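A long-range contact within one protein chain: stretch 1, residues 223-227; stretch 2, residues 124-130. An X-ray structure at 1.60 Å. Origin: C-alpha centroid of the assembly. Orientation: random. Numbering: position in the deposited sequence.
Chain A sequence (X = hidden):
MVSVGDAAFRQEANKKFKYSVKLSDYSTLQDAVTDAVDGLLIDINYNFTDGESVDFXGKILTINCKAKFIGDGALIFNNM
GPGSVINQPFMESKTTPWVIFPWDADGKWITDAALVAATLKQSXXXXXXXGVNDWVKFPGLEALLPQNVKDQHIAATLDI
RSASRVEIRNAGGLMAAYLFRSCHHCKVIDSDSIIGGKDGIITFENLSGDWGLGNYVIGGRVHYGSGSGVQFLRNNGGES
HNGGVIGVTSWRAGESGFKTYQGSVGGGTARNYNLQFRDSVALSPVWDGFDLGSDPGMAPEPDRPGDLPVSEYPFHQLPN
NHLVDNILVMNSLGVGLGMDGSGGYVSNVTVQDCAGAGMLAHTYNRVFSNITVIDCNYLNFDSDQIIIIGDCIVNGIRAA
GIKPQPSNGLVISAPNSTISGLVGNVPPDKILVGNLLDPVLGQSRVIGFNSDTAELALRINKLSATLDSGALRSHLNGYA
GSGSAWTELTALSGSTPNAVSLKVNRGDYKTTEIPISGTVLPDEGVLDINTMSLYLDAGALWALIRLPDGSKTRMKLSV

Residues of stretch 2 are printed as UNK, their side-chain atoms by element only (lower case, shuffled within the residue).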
# COMPACT_ATOMS: atom_id res chain seq x y z
N HIS A 223 11.64 21.61 -1.56
CA HIS A 223 11.05 22.47 -0.51
C HIS A 223 10.71 23.88 -1.05
O HIS A 223 11.45 24.44 -1.89
CB HIS A 223 12.04 22.70 0.63
CG HIS A 223 12.34 21.52 1.50
ND1 HIS A 223 13.06 21.64 2.66
CD2 HIS A 223 11.99 20.20 1.40
CE1 HIS A 223 13.16 20.45 3.25
NE2 HIS A 223 12.50 19.56 2.52
N TYR A 224 9.59 24.42 -0.57
CA TYR A 224 9.17 25.79 -0.88
C TYR A 224 9.01 25.98 -2.42
O TYR A 224 8.43 25.09 -3.07
CB TYR A 224 10.14 26.82 -0.21
CG TYR A 224 10.05 26.77 1.30
CD1 TYR A 224 8.92 27.17 1.95
CD2 TYR A 224 11.13 26.31 2.09
CE1 TYR A 224 8.82 27.13 3.36
CE2 TYR A 224 11.04 26.27 3.47
CZ TYR A 224 9.90 26.64 4.09
OH TYR A 224 9.79 26.56 5.47
N GLY A 225 9.45 27.10 -2.97
CA GLY A 225 9.16 27.46 -4.36
C GLY A 225 7.83 28.22 -4.40
O GLY A 225 6.90 27.97 -3.63
N SER A 226 7.73 29.16 -5.32
CA SER A 226 6.49 29.92 -5.46
C SER A 226 5.48 29.16 -6.34
O SER A 226 4.27 29.53 -6.37
CB SER A 226 6.76 31.22 -6.18
OG SER A 226 7.65 32.06 -5.48
N GLY A 227 5.99 28.23 -7.13
CA GLY A 227 5.18 27.38 -8.02
C GLY A 227 5.16 25.94 -7.53
O GLY A 227 5.07 25.68 -6.30
N UNK A 124 16.74 33.77 1.47
CA UNK A 124 17.06 32.87 0.39
C UNK A 124 16.77 31.42 0.79
O UNK A 124 16.86 30.51 -0.04
c UNK A 124 20.40 33.18 -1.62
c UNK A 124 18.56 32.98 0.05
c UNK A 124 18.85 33.22 -1.36
n UNK A 124 22.47 34.35 -2.23
c UNK A 124 21.04 34.51 -1.72
N UNK A 125 16.44 31.21 2.05
CA UNK A 125 16.41 29.82 2.59
C UNK A 125 15.04 29.25 2.95
O UNK A 125 14.91 28.03 3.07
c UNK A 125 16.84 30.41 4.99
c UNK A 125 18.76 30.04 3.43
c UNK A 125 17.35 29.63 3.80
c UNK A 125 17.38 29.93 6.30
N UNK A 126 14.01 30.09 3.06
CA UNK A 126 12.68 29.59 3.36
C UNK A 126 11.64 30.63 2.95
O UNK A 126 11.97 31.79 2.67
c UNK A 126 12.53 29.29 4.83
o UNK A 126 12.84 31.03 8.06
c UNK A 126 12.69 30.48 5.73
o UNK A 126 12.69 28.92 7.62
c UNK A 126 12.75 30.10 7.24
N UNK A 127 10.40 30.21 2.92
CA UNK A 127 9.32 31.03 2.38
C UNK A 127 9.36 31.11 0.88
O UNK A 127 10.16 30.45 0.23
N UNK A 128 8.41 31.86 0.31
CA UNK A 128 8.42 32.03 -1.14
C UNK A 128 7.98 33.43 -1.57
O UNK A 128 7.26 34.15 -0.85
c UNK A 128 3.33 31.21 -0.86
c UNK A 128 5.18 31.72 -2.33
c UNK A 128 4.19 30.51 -0.04
c UNK A 128 7.55 30.96 -1.83
c UNK A 128 5.54 30.46 -0.31
c UNK A 128 6.07 31.03 -1.51
o UNK A 128 1.98 31.26 -0.55
c UNK A 128 3.84 31.80 -2.01
N UNK A 129 8.43 33.80 -2.75
CA UNK A 129 8.05 35.07 -3.38
C UNK A 129 6.59 35.06 -3.81
O UNK A 129 6.18 34.16 -4.55
c UNK A 129 11.24 35.32 -5.54
o UNK A 129 11.28 36.17 -6.42
c UNK A 129 10.40 35.52 -4.31
c UNK A 129 8.91 35.35 -4.60
n UNK A 129 11.94 34.17 -5.62
N UNK A 130 5.78 35.97 -3.30
CA UNK A 130 4.35 35.92 -3.58
C UNK A 130 4.02 36.39 -4.99
O UNK A 130 4.78 37.09 -5.62
c UNK A 130 6.11 37.10 -2.41
c UNK A 130 3.76 36.86 -2.52
c UNK A 130 4.80 37.83 -2.27
O HOH W 1 11.99 26.25 6.91
O HOH W 2 10.66 29.75 -2.36
O HOH W 3 10.15 31.95 -4.18

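Position 124 carries four carbons in an unbranched row ending in a nitrogen, and the chain is out of reach of stretch 1. This is lysine. The amino group of Lys 124 is hydrogen-bonded elsewhere in the structure; it takes no part in this contact.

Position 125 has four carbons, forked at the first, with one arm two carbons long. Its CA-to-CB bond points away from stretch 1, so what approaches is backbone, its O lying 4.3 Å from Tyr 224 CD2. The forked chain is that of Ile 125.

At position 126 three carbons run out in line, the third bearing two oxygens. The CB packs 3.6 Å from Tyr 224 CE2, while the CA sits over the face of the tyrosine ring, 4.0 Å from the ring centroid, in a CH-pi contact. A carboxylate at this length is glutamate. It suits the site because it can accept hydrogen bonds: water 1 donates to Glu 126 OE1 (2.9 Å) and is also hydrogen-bonded to Tyr 224 OH (2.6 Å).

Position 127 has no side-chain atoms. Its N lies over the same ring, 3.5 Å from Tyr 224 CE1, and its O accepts from water 2 (2.7 Å), which in turn accepts from the N of Gly 225 (3.0 Å). The residue is Gly 127, and its phi of 74° by itself favours glycine.

Position 128 shows one carbon leading to a six-carbon ring with one oxygen. Its CA-to-CB bond points toward stretch 1, and its CB lies 3.6 Å from Gly 225 O and 3.8 Å from Ser 226 OG. This is Tyr 128, whose hydroxyl is satisfied elsewhere.

Position 129 has three carbons, the third carrying one oxygen and one nitrogen. Backbone matters most here, for Ser 226 OG donates a hydrogen bond to the O of 129 (2.7 Å). The residue is glutamine. Water 3 donates to Ser 226 OG (2.8 Å) and accepts from Gln 129 N (2.9 Å), with a weak bond from Gln 129 NE2 (3.2 Å), so the amide side chain adds a donor to this site.

At position 130 three carbons close a ring onto the backbone nitrogen, and none touches stretch 1. This is Pro 130; its ring restricts phi, here -75°, as the chain leaves.

The contact thus combines two modes. Tyr 224 offers its ring to the backbone at 126 and 127, whereas Ser 226 fastens the chain at 129 by a direct hydrogen bond. Three waters complete the polar links between the stretches.

Stretch 2, residues 124-130: KIEGYQP
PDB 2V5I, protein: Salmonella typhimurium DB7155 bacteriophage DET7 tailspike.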